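Nidogen-1 (PDB 1GL4) binds laminin, collagen IV and perlecan in basement membranes, the piece described here being its G2 region, an EGF-like module joined to a beta-barrel. Local coordinates at residues A[94-99]-A[258-263]; A[13-18]-A[28-33]; A[189-194]-A[248-253]. All coordinates share one frame; numbering follows the deposited sequence.

Contact 1. Residues A[94-99]-A[258-263]; sequences IPETVG and VLYNKE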
loop_
_atom_site.group_PDB
_atom_site.type_symbol
_atom_site.label_atom_id
_atom_site.label_comp_id
_atom_site.label_asym_id
_atom_site.label_seq_id
_atom_site.Cartn_x
_atom_site.Cartn_y
_atom_site.Cartn_z
ATOM N N ILE A 94 7.944 -2.955 15.830
ATOM C CA ILE A 94 8.429 -1.593 15.665
ATOM C C ILE A 94 8.410 -1.030 17.081
ATOM O O ILE A 94 7.353 -0.956 17.705
ATOM C CB ILE A 94 7.496 -0.746 14.761
ATOM C CG1 ILE A 94 7.701 -1.115 13.285
ATOM C CG2 ILE A 94 7.783 0.735 14.968
ATOM C CD1 ILE A 94 9.070 -0.732 12.727
ATOM N N PRO A 95 9.586 -0.644 17.608
ATOM C CA PRO A 95 9.770 -0.086 18.955
ATOM C C PRO A 95 8.964 1.181 19.212
ATOM O O PRO A 95 8.829 2.020 18.324
ATOM C CB PRO A 95 11.273 0.189 19.015
ATOM C CG PRO A 95 11.850 -0.778 18.026
ATOM C CD PRO A 95 10.872 -0.699 16.893
ATOM N N GLU A 96 8.446 1.315 20.433
ATOM C CA GLU A 96 7.664 2.484 20.821
ATOM C C GLU A 96 8.521 3.741 20.729
ATOM O O GLU A 96 8.007 4.853 20.610
ATOM C CB GLU A 96 7.155 2.346 22.259
ATOM C CG GLU A 96 7.186 0.932 22.817
ATOM C CD GLU A 96 8.600 0.398 22.978
ATOM O OE1 GLU A 96 9.418 1.073 23.641
ATOM O OE2 GLU A 96 8.891 -0.696 22.444
ATOM N N THR A 97 9.832 3.556 20.797
ATOM C CA THR A 97 10.776 4.664 20.726
ATOM C C THR A 97 10.817 5.327 19.350
ATOM O O THR A 97 11.363 6.420 19.202
ATOM C CB THR A 97 12.202 4.194 21.072
ATOM O OG1 THR A 97 12.541 3.067 20.257
ATOM C CG2 THR A 97 12.294 3.803 22.544
ATOM N N VAL A 98 10.239 4.676 18.345
ATOM C CA VAL A 98 10.257 5.238 16.999
ATOM C C VAL A 98 8.890 5.156 16.319
ATOM O O VAL A 98 8.626 5.872 15.353
ATOM C CB VAL A 98 11.318 4.517 16.119
ATOM C CG1 VAL A 98 10.793 3.152 15.660
ATOM C CG2 VAL A 98 11.692 5.387 14.927
ATOM N N GLY A 99 8.026 4.290 16.844
ATOM C CA GLY A 99 6.697 4.100 16.285
ATOM C C GLY A 99 5.873 5.344 16.004
ATOM O O GLY A 99 5.338 5.501 14.907
ATOM N N VAL A 258 -3.173 6.451 9.140
ATOM C CA VAL A 258 -1.905 5.982 9.694
ATOM C C VAL A 258 -2.149 5.707 11.175
ATOM O O VAL A 258 -2.909 6.424 11.827
ATOM C CB VAL A 258 -0.761 7.025 9.516
ATOM C CG1 VAL A 258 -0.585 7.355 8.045
ATOM C CG2 VAL A 258 -1.057 8.291 10.318
ATOM N N LEU A 259 -1.517 4.669 11.707
ATOM C CA LEU A 259 -1.725 4.319 13.112
ATOM C C LEU A 259 -0.597 3.493 13.708
ATOM O O LEU A 259 -0.029 2.642 13.038
ATOM C CB LEU A 259 -3.043 3.536 13.245
ATOM C CG LEU A 259 -3.434 2.851 14.564
ATOM C CD1 LEU A 259 -4.914 2.493 14.514
ATOM C CD2 LEU A 259 -2.604 1.587 14.787
ATOM N N TYR A 260 -0.269 3.753 14.969
ATOM C CA TYR A 260 0.754 2.965 15.646
ATOM C C TYR A 260 0.161 2.469 16.954
ATOM O O TYR A 260 -0.327 3.264 17.760
ATOM C CB TYR A 260 2.016 3.775 15.955
ATOM C CG TYR A 260 3.020 2.968 16.762
ATOM C CD1 TYR A 260 3.678 1.870 16.199
ATOM C CD2 TYR A 260 3.242 3.244 18.116
ATOM C CE1 TYR A 260 4.524 1.059 16.965
ATOM C CE2 TYR A 260 4.080 2.442 18.888
ATOM C CZ TYR A 260 4.716 1.353 18.307
ATOM O OH TYR A 260 5.539 0.562 19.078
ATOM N N ASN A 261 0.189 1.156 17.153
ATOM C CA ASN A 261 -0.339 0.568 18.374
ATOM C C ASN A 261 0.807 0.049 19.236
ATOM O O ASN A 261 1.550 -0.855 18.843
ATOM C CB ASN A 261 -1.318 -0.564 18.052
ATOM C CG ASN A 261 -1.894 -1.201 19.302
ATOM O OD1 ASN A 261 -1.270 -2.063 19.920
ATOM N ND2 ASN A 261 -3.079 -0.757 19.697
ATOM N N LYS A 262 0.940 0.649 20.412
ATOM C CA LYS A 262 1.980 0.305 21.366
ATOM C C LYS A 262 1.851 -1.124 21.901
ATOM O O LYS A 262 2.853 -1.814 22.088
ATOM C CB LYS A 262 1.936 1.301 22.528
ATOM C CG LYS A 262 3.007 1.099 23.576
ATOM C CD LYS A 262 2.842 2.107 24.706
ATOM C CE LYS A 262 3.967 1.994 25.722
ATOM N NZ LYS A 262 4.044 0.644 26.352
ATOM N N GLU A 263 0.618 -1.564 22.136
ATOM C CA GLU A 263 0.369 -2.903 22.668
ATOM C C GLU A 263 0.899 -4.027 21.787
ATOM O O GLU A 263 1.546 -4.948 22.282
ATOM C CB GLU A 263 -1.129 -3.109 22.915
ATOM C CG GLU A 263 -1.679 -2.335 24.103
ATOM C CD GLU A 263 -1.451 -0.840 23.983
ATOM O OE1 GLU A 263 -1.901 -0.246 22.979
ATOM O OE2 GLU A 263 -0.821 -0.262 24.895
#
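Residues 94-99 turn from an extended link into a short, weakly bonded helix beside the end of strand 248-261, with the CA atoms of Gly-99 and Tyr-260 6.1 Å apart and no backbone bond between the two segments. The setting is the nidogen G2 beta-barrel, and the contact seats one tyrosine of a barrel strand against the loop that follows strand 86-92. Tyr-260 holds CG anti to its backbone N (chi1 175°), which starts the ring off toward the loop. Gly-99 lies over one face: its CA stands 3.6 Å from the ring centroid and 7° off the ring normal, a CH-pi contact almost exactly over the centre. A CB on this residue would run into CZ of Tyr-260, and its absence is what lets the backbone approach the ring face. At the ring's far end the phenol OH donates to the carbonyl O of Ile-94 over 2.7 Å, tilted 25° from the carbonyl plane, and this bond ties the end of the ring to the loop backbone. Ile-94 also touches with its CG2 branch, 3.8 Å from CE1 of Tyr-260, while the end of its side chain leads away; Ile-94 also packs on Phe-71 and Thr-74 of strand 69-81. Tyr-100 adds an edge-to-face ring contact to Tyr-260, whose side chain is about 7 Å from that of Arg-268, a residue involved in perlecan binding. Glu-96 brings its CG to 4.3 Å from CG of Lys-262, but its carboxylate pairs with Arg-265 instead. Within the loop, the carbonyl O of Pro-95 is gripped twice, by N of Gly-99 at 2.8 Å and by N of Val-98 at 3.0 Å.

Contact 2. Residues A[13-18]-A[28-33]; sequences HQCSVH and FCCRCV
Cys-15 and Cys-30 are joined SG to SG at 2.0 Å, a disulfide of the EGF-like module that ties the loop before strand 19-23 to strand 28-32. Its chi3 of -85° is close to the relaxed right angle of a disulfide, and each sulfur sits anti to its own carbonyl carbon, so both half-cystines reach across in the same way. Ahead of the bridge, Gln-14 passes its CG by the rim of the Phe-28 ring, near the ring plane and 4.1 Å from CZ, the two side chains crossing at about a right angle. Chi1 of 69° puts CG of Phe-28 between the backbone N and the carbonyl carbon, the start of the ring's course toward Gln-14; Cys-8, Asn-11 and Cys-21 also pack on the ring. Beyond the bridge, the N of Val-33 donates to the carbonyl O of His-18 over 2.9 Å, in the carbonyl plane and nearly straight at 170°. CG1 of Val-33 lies beside that same oxygen at 3.2 Å, and CA of Cys-32 makes a CA-H...O contact with it at 3.6 Å. In the second shell, OG of Ser-16 accepts from N of His-18 at 3.1 Å, an ST turn just before the His-18 carbonyl, consistent with it holding the loop's bend there, while the His-18 ring stacks on Tyr-36. Two further cysteines of the strand, Cys-29 and Cys-32, form disulfides with Cys-236 of the barrel region and with Cys-43. Covalent links probably carry much of the shape of this small module, as in other EGF-like domains, with the main-chain hydrogen bond closing the far end of the contact.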
loop_
_atom_site.group_PDB
_atom_site.type_symbol
_atom_site.label_atom_id
_atom_site.label_comp_id
_atom_site.label_asym_id
_atom_site.label_seq_id
_atom_site.Cartn_x
_atom_site.Cartn_y
_atom_site.Cartn_z
ATOM N N HIS A 13 10.974 -20.001 -20.777
ATOM C CA HIS A 13 10.881 -20.109 -19.324
ATOM C C HIS A 13 11.100 -18.772 -18.618
ATOM O O HIS A 13 10.798 -18.631 -17.434
ATOM C CB HIS A 13 11.896 -21.129 -18.805
ATOM C CG HIS A 13 13.322 -20.716 -19.004
ATOM N ND1 HIS A 13 13.910 -20.644 -20.248
ATOM C CD2 HIS A 13 14.272 -20.336 -18.116
ATOM C CE1 HIS A 13 15.161 -20.237 -20.119
ATOM N NE2 HIS A 13 15.405 -20.043 -18.835
ATOM N N GLN A 14 11.635 -17.797 -19.346
ATOM C CA GLN A 14 11.882 -16.477 -18.777
ATOM C C GLN A 14 10.562 -15.741 -18.568
ATOM O O GLN A 14 10.463 -14.842 -17.733
ATOM C CB GLN A 14 12.782 -15.657 -19.706
ATOM C CG GLN A 14 14.201 -16.184 -19.839
ATOM C CD GLN A 14 14.974 -16.098 -18.540
ATOM O OE1 GLN A 14 14.654 -16.781 -17.566
ATOM N NE2 GLN A 14 15.997 -15.249 -18.515
ATOM N N CYS A 15 9.551 -16.134 -19.335
ATOM C CA CYS A 15 8.234 -15.517 -19.256
ATOM C C CYS A 15 7.361 -16.123 -18.159
ATOM O O CYS A 15 7.629 -17.216 -17.659
ATOM C CB CYS A 15 7.496 -15.667 -20.592
ATOM S SG CYS A 15 8.247 -14.868 -22.051
ATOM N N SER A 16 6.311 -15.395 -17.791
ATOM C CA SER A 16 5.363 -15.865 -16.792
ATOM C C SER A 16 4.574 -16.985 -17.464
ATOM O O SER A 16 4.434 -16.992 -18.688
ATOM C CB SER A 16 4.409 -14.733 -16.395
ATOM O OG SER A 16 3.286 -15.227 -15.678
ATOM N N VAL A 17 4.065 -17.931 -16.684
ATOM C CA VAL A 17 3.287 -19.020 -17.269
ATOM C C VAL A 17 1.991 -18.452 -17.839
ATOM O O VAL A 17 1.345 -19.073 -18.682
ATOM C CB VAL A 17 2.946 -20.113 -16.226
ATOM C CG1 VAL A 17 4.230 -20.702 -15.652
ATOM C CG2 VAL A 17 2.085 -19.530 -15.116
ATOM N N HIS A 18 1.623 -17.260 -17.381
ATOM C CA HIS A 18 0.408 -16.607 -17.848
ATOM C C HIS A 18 0.721 -15.595 -18.948
ATOM O O HIS A 18 -0.051 -14.662 -19.178
ATOM C CB HIS A 18 -0.291 -15.886 -16.690
ATOM C CG HIS A 18 -0.677 -16.784 -15.554
ATOM N ND1 HIS A 18 -1.523 -17.863 -15.707
ATOM C CD2 HIS A 18 -0.355 -16.743 -14.238
ATOM C CE1 HIS A 18 -1.706 -18.445 -14.535
ATOM N NE2 HIS A 18 -1.010 -17.786 -13.627
ATOM N N PHE A 28 13.563 -11.538 -27.917
ATOM C CA PHE A 28 12.164 -11.825 -27.624
ATOM C C PHE A 28 11.655 -11.001 -26.442
ATOM O O PHE A 28 12.444 -10.471 -25.658
ATOM C CB PHE A 28 11.989 -13.306 -27.295
ATOM C CG PHE A 28 12.623 -13.710 -25.995
ATOM C CD1 PHE A 28 13.995 -13.919 -25.909
ATOM C CD2 PHE A 28 11.851 -13.835 -24.841
ATOM C CE1 PHE A 28 14.593 -14.246 -24.693
ATOM C CE2 PHE A 28 12.438 -14.160 -23.619
ATOM C CZ PHE A 28 13.812 -14.366 -23.545
ATOM N N CYS A 29 10.332 -10.911 -26.328
ATOM C CA CYS A 29 9.671 -10.194 -25.242
ATOM C C CYS A 29 8.462 -11.006 -24.771
ATOM O O CYS A 29 7.894 -11.792 -25.536
ATOM C CB CYS A 29 9.195 -8.809 -25.696
ATOM S SG CYS A 29 10.519 -7.637 -26.128
ATOM N N CYS A 30 8.077 -10.806 -23.512
ATOM C CA CYS A 30 6.942 -11.505 -22.913
ATOM C C CYS A 30 5.752 -10.557 -22.770
ATOM O O CYS A 30 5.927 -9.340 -22.648
ATOM C CB CYS A 30 7.303 -12.024 -21.521
ATOM S SG CYS A 30 8.807 -13.043 -21.367
ATOM N N ARG A 31 4.546 -11.117 -22.764
ATOM C CA ARG A 31 3.335 -10.313 -22.627
ATOM C C ARG A 31 2.234 -11.129 -21.945
ATOM O O ARG A 31 1.949 -12.250 -22.361
ATOM C CB ARG A 31 2.856 -9.853 -24.003
ATOM C CG ARG A 31 1.790 -8.775 -23.959
ATOM C CD ARG A 31 1.340 -8.402 -25.360
ATOM N NE ARG A 31 0.421 -7.268 -25.358
ATOM C CZ ARG A 31 -0.228 -6.835 -26.435
ATOM N NH1 ARG A 31 -0.064 -7.444 -27.601
ATOM N NH2 ARG A 31 -1.037 -5.787 -26.348
ATOM N N CYS A 32 1.624 -10.568 -20.900
ATOM C CA CYS A 32 0.557 -11.266 -20.181
ATOM C C CYS A 32 -0.640 -11.506 -21.097
ATOM O O CYS A 32 -0.991 -10.651 -21.915
ATOM C CB CYS A 32 0.094 -10.462 -18.955
ATOM S SG CYS A 32 1.396 -10.067 -17.735
ATOM N N VAL A 33 -1.266 -12.668 -20.949
ATOM C CA VAL A 33 -2.431 -13.017 -21.756
ATOM C C VAL A 33 -3.676 -12.300 -21.237
ATOM O O VAL A 33 -3.663 -11.726 -20.147
ATOM C CB VAL A 33 -2.684 -14.547 -21.748
ATOM C CG1 VAL A 33 -3.017 -15.021 -20.345
ATOM C CG2 VAL A 33 -3.812 -14.894 -22.710
#

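Contact 3. Residues A[189-194]-A[248-253]; sequences TELYHY and TQQLSV
The carbonyl O of Glu-190 takes the shortest polar bond across this antiparallel pair, from N of Leu-251 at 2.8 Å and nearly along the C=O axis; CA of Gln-250 adds a longer CA-H...O contact to the same oxygen. The N of Glu-190 returns a bond to O of Leu-251, and Tyr-192 with Gln-249 forms the next hydrogen-bonded pair, in which N of Tyr-192 meets O of Gln-249 at 2.9 Å and 178°. On the face carrying Glu-190, Tyr-192, Gln-249 and Leu-251 the side chains are buried. CE1 of Tyr-192 lies 3.8 Å from CB and also from CD2 of Leu-251, the ring passing obliquely by the leucine. OH of Tyr-192 donates to OE1 of Glu-190 over 2.7 Å, from above the carboxylate plane, while OE2 of Glu-190 pairs with Arg-205. The carboxylate is thus held at both oxygens, which is likely to keep it ionised despite its burial. A phenylalanine in place of Tyr-192 would probably leave OE1 of Glu-190 without this donor and its carboxylate freer to turn. The opposite face is more open: CD2 of Leu-191 rests 3.8 Å from CB of Gln-250, and a weak hydrogen bond joins ND1 of His-193 and OG1 of Thr-248, side by side, at 3.3 Å. The pair belongs to the beta-barrel, with strand 198-210 following on beyond residues 189-194 and strand 266-276 beyond residues 248-253. On the buried face Trp-114 of helix 107-115 stacks on Tyr-192, while Ile-275 of strand 266-276 packs against Leu-251.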
loop_
_atom_site.group_PDB
_atom_site.type_symbol
_atom_site.label_atom_id
_atom_site.label_comp_id
_atom_site.label_asym_id
_atom_site.label_seq_id
_atom_site.Cartn_x
_atom_site.Cartn_y
_atom_site.Cartn_z
ATOM N N THR A 189 -2.336 14.786 -4.723
ATOM C CA THR A 189 -1.988 14.245 -6.032
ATOM C C THR A 189 -0.473 14.338 -6.181
ATOM O O THR A 189 0.160 15.213 -5.584
ATOM C CB THR A 189 -2.649 15.049 -7.189
ATOM O OG1 THR A 189 -2.183 16.403 -7.157
ATOM C CG2 THR A 189 -4.171 15.042 -7.053
ATOM N N GLU A 190 0.101 13.425 -6.962
ATOM C CA GLU A 190 1.547 13.389 -7.208
ATOM C C GLU A 190 1.795 13.148 -8.684
ATOM O O GLU A 190 1.070 12.379 -9.315
ATOM C CB GLU A 190 2.219 12.233 -6.466
ATOM C CG GLU A 190 2.408 12.378 -4.986
ATOM C CD GLU A 190 3.269 11.245 -4.446
ATOM O OE1 GLU A 190 2.897 10.073 -4.670
ATOM O OE2 GLU A 190 4.312 11.522 -3.813
ATOM N N LEU A 191 2.828 13.781 -9.230
ATOM C CA LEU A 191 3.163 13.590 -10.636
ATOM C C LEU A 191 4.378 12.677 -10.778
ATOM O O LEU A 191 5.415 12.896 -10.146
ATOM C CB LEU A 191 3.435 14.935 -11.313
ATOM C CG LEU A 191 2.238 15.897 -11.345
ATOM C CD1 LEU A 191 2.623 17.181 -12.075
ATOM C CD2 LEU A 191 1.058 15.228 -12.037
ATOM N N TYR A 192 4.233 11.648 -11.606
ATOM C CA TYR A 192 5.300 10.689 -11.850
ATOM C C TYR A 192 5.782 10.854 -13.291
ATOM O O TYR A 192 5.034 10.593 -14.235
ATOM C CB TYR A 192 4.794 9.256 -11.610
ATOM C CG TYR A 192 4.602 8.917 -10.139
ATOM C CD1 TYR A 192 3.575 9.499 -9.392
ATOM C CD2 TYR A 192 5.484 8.059 -9.484
ATOM C CE1 TYR A 192 3.434 9.236 -8.010
ATOM C CE2 TYR A 192 5.359 7.792 -8.110
ATOM C CZ TYR A 192 4.334 8.385 -7.380
ATOM O OH TYR A 192 4.224 8.135 -6.024
ATOM N N HIS A 193 7.033 11.288 -13.439
ATOM C CA HIS A 193 7.651 11.521 -14.746
ATOM C C HIS A 193 8.449 10.312 -15.242
ATOM O O HIS A 193 9.301 9.783 -14.525
ATOM C CB HIS A 193 8.571 12.745 -14.664
ATOM C CG HIS A 193 7.889 13.975 -14.150
ATOM N ND1 HIS A 193 7.010 14.715 -14.913
ATOM C CD2 HIS A 193 7.906 14.558 -12.927
ATOM C CE1 HIS A 193 6.511 15.696 -14.182
ATOM N NE2 HIS A 193 7.038 15.623 -12.972
ATOM N N TYR A 194 8.173 9.891 -16.475
ATOM C CA TYR A 194 8.849 8.740 -17.080
ATOM C C TYR A 194 9.820 9.137 -18.191
ATOM O O TYR A 194 9.527 10.024 -18.997
ATOM C CB TYR A 194 7.821 7.763 -17.667
ATOM C CG TYR A 194 8.440 6.710 -18.568
ATOM C CD1 TYR A 194 9.083 5.592 -18.032
ATOM C CD2 TYR A 194 8.452 6.873 -19.959
ATOM C CE1 TYR A 194 9.726 4.668 -18.852
ATOM C CE2 TYR A 194 9.100 5.953 -20.790
ATOM C CZ TYR A 194 9.735 4.856 -20.229
ATOM O OH TYR A 194 10.405 3.960 -21.034
ATOM N N THR A 248 4.263 11.748 -18.500
ATOM C CA THR A 248 3.816 12.156 -17.170
ATOM C C THR A 248 2.462 11.531 -16.830
ATOM O O THR A 248 1.535 11.570 -17.639
ATOM C CB THR A 248 3.663 13.688 -17.065
ATOM O OG1 THR A 248 4.895 14.322 -17.425
ATOM C CG2 THR A 248 3.296 14.088 -15.636
ATOM N N GLN A 249 2.356 10.948 -15.637
ATOM C CA GLN A 249 1.103 10.350 -15.174
ATOM C C GLN A 249 0.782 10.923 -13.793
ATOM O O GLN A 249 1.682 11.228 -13.016
ATOM C CB GLN A 249 1.220 8.820 -15.100
ATOM C CG GLN A 249 1.509 8.153 -16.453
ATOM C CD GLN A 249 1.564 6.637 -16.373
ATOM O OE1 GLN A 249 1.886 5.962 -17.354
ATOM N NE2 GLN A 249 1.246 6.094 -15.208
ATOM N N GLN A 250 -0.501 11.072 -13.487
ATOM C CA GLN A 250 -0.893 11.630 -12.198
ATOM C C GLN A 250 -1.506 10.611 -11.252
ATOM O O GLN A 250 -2.451 9.905 -11.609
ATOM C CB GLN A 250 -1.872 12.789 -12.405
ATOM C CG GLN A 250 -2.457 13.349 -11.116
ATOM C CD GLN A 250 -3.437 14.481 -11.368
ATOM O OE1 GLN A 250 -4.499 14.543 -10.751
ATOM N NE2 GLN A 250 -3.081 15.382 -12.272
ATOM N N LEU A 251 -0.954 10.534 -10.043
ATOM C CA LEU A 251 -1.466 9.619 -9.029
ATOM C C LEU A 251 -2.348 10.427 -8.079
ATOM O O LEU A 251 -1.899 11.419 -7.494
ATOM C CB LEU A 251 -0.319 8.978 -8.235
ATOM C CG LEU A 251 -0.719 7.909 -7.205
ATOM C CD1 LEU A 251 -1.051 6.612 -7.934
ATOM C CD2 LEU A 251 0.426 7.661 -6.208
ATOM N N SER A 252 -3.604 10.010 -7.942
ATOM C CA SER A 252 -4.549 10.676 -7.047
ATOM C C SER A 252 -4.704 9.801 -5.799
ATOM O O SER A 252 -5.074 8.625 -5.893
ATOM C CB SER A 252 -5.898 10.866 -7.750
ATOM O OG SER A 252 -5.753 11.722 -8.879
ATOM N N VAL A 253 -4.409 10.382 -4.638
ATOM C CA VAL A 253 -4.463 9.659 -3.369
ATOM C C VAL A 253 -5.493 10.222 -2.399
ATOM O O VAL A 253 -5.628 11.439 -2.269
ATOM C CB VAL A 253 -3.086 9.699 -2.668
ATOM C CG1 VAL A 253 -3.120 8.867 -1.392
ATOM C CG2 VAL A 253 -2.001 9.195 -3.617
#

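In the fold
Contacts 1 and 3 share strand 248-261 of the beta-barrel yet lie on opposite sides of the chain's centre, their own centres about 30 Å apart. Contact 3, nested in the loop that contact 1 closes, is a regular strand pairing with one buried and one more open face. Contact 1 is partly buried too, but relies on a single aromatic ring meeting a loop rather than on backbone pairing. Contact 2 precedes both along the chain and lies at the surface of the EGF-like module, its centre about 42 Å from that of contact 1; there a disulfide joins the segments, with one main-chain hydrogen bond beside it, where the barrel contacts use no covalent link.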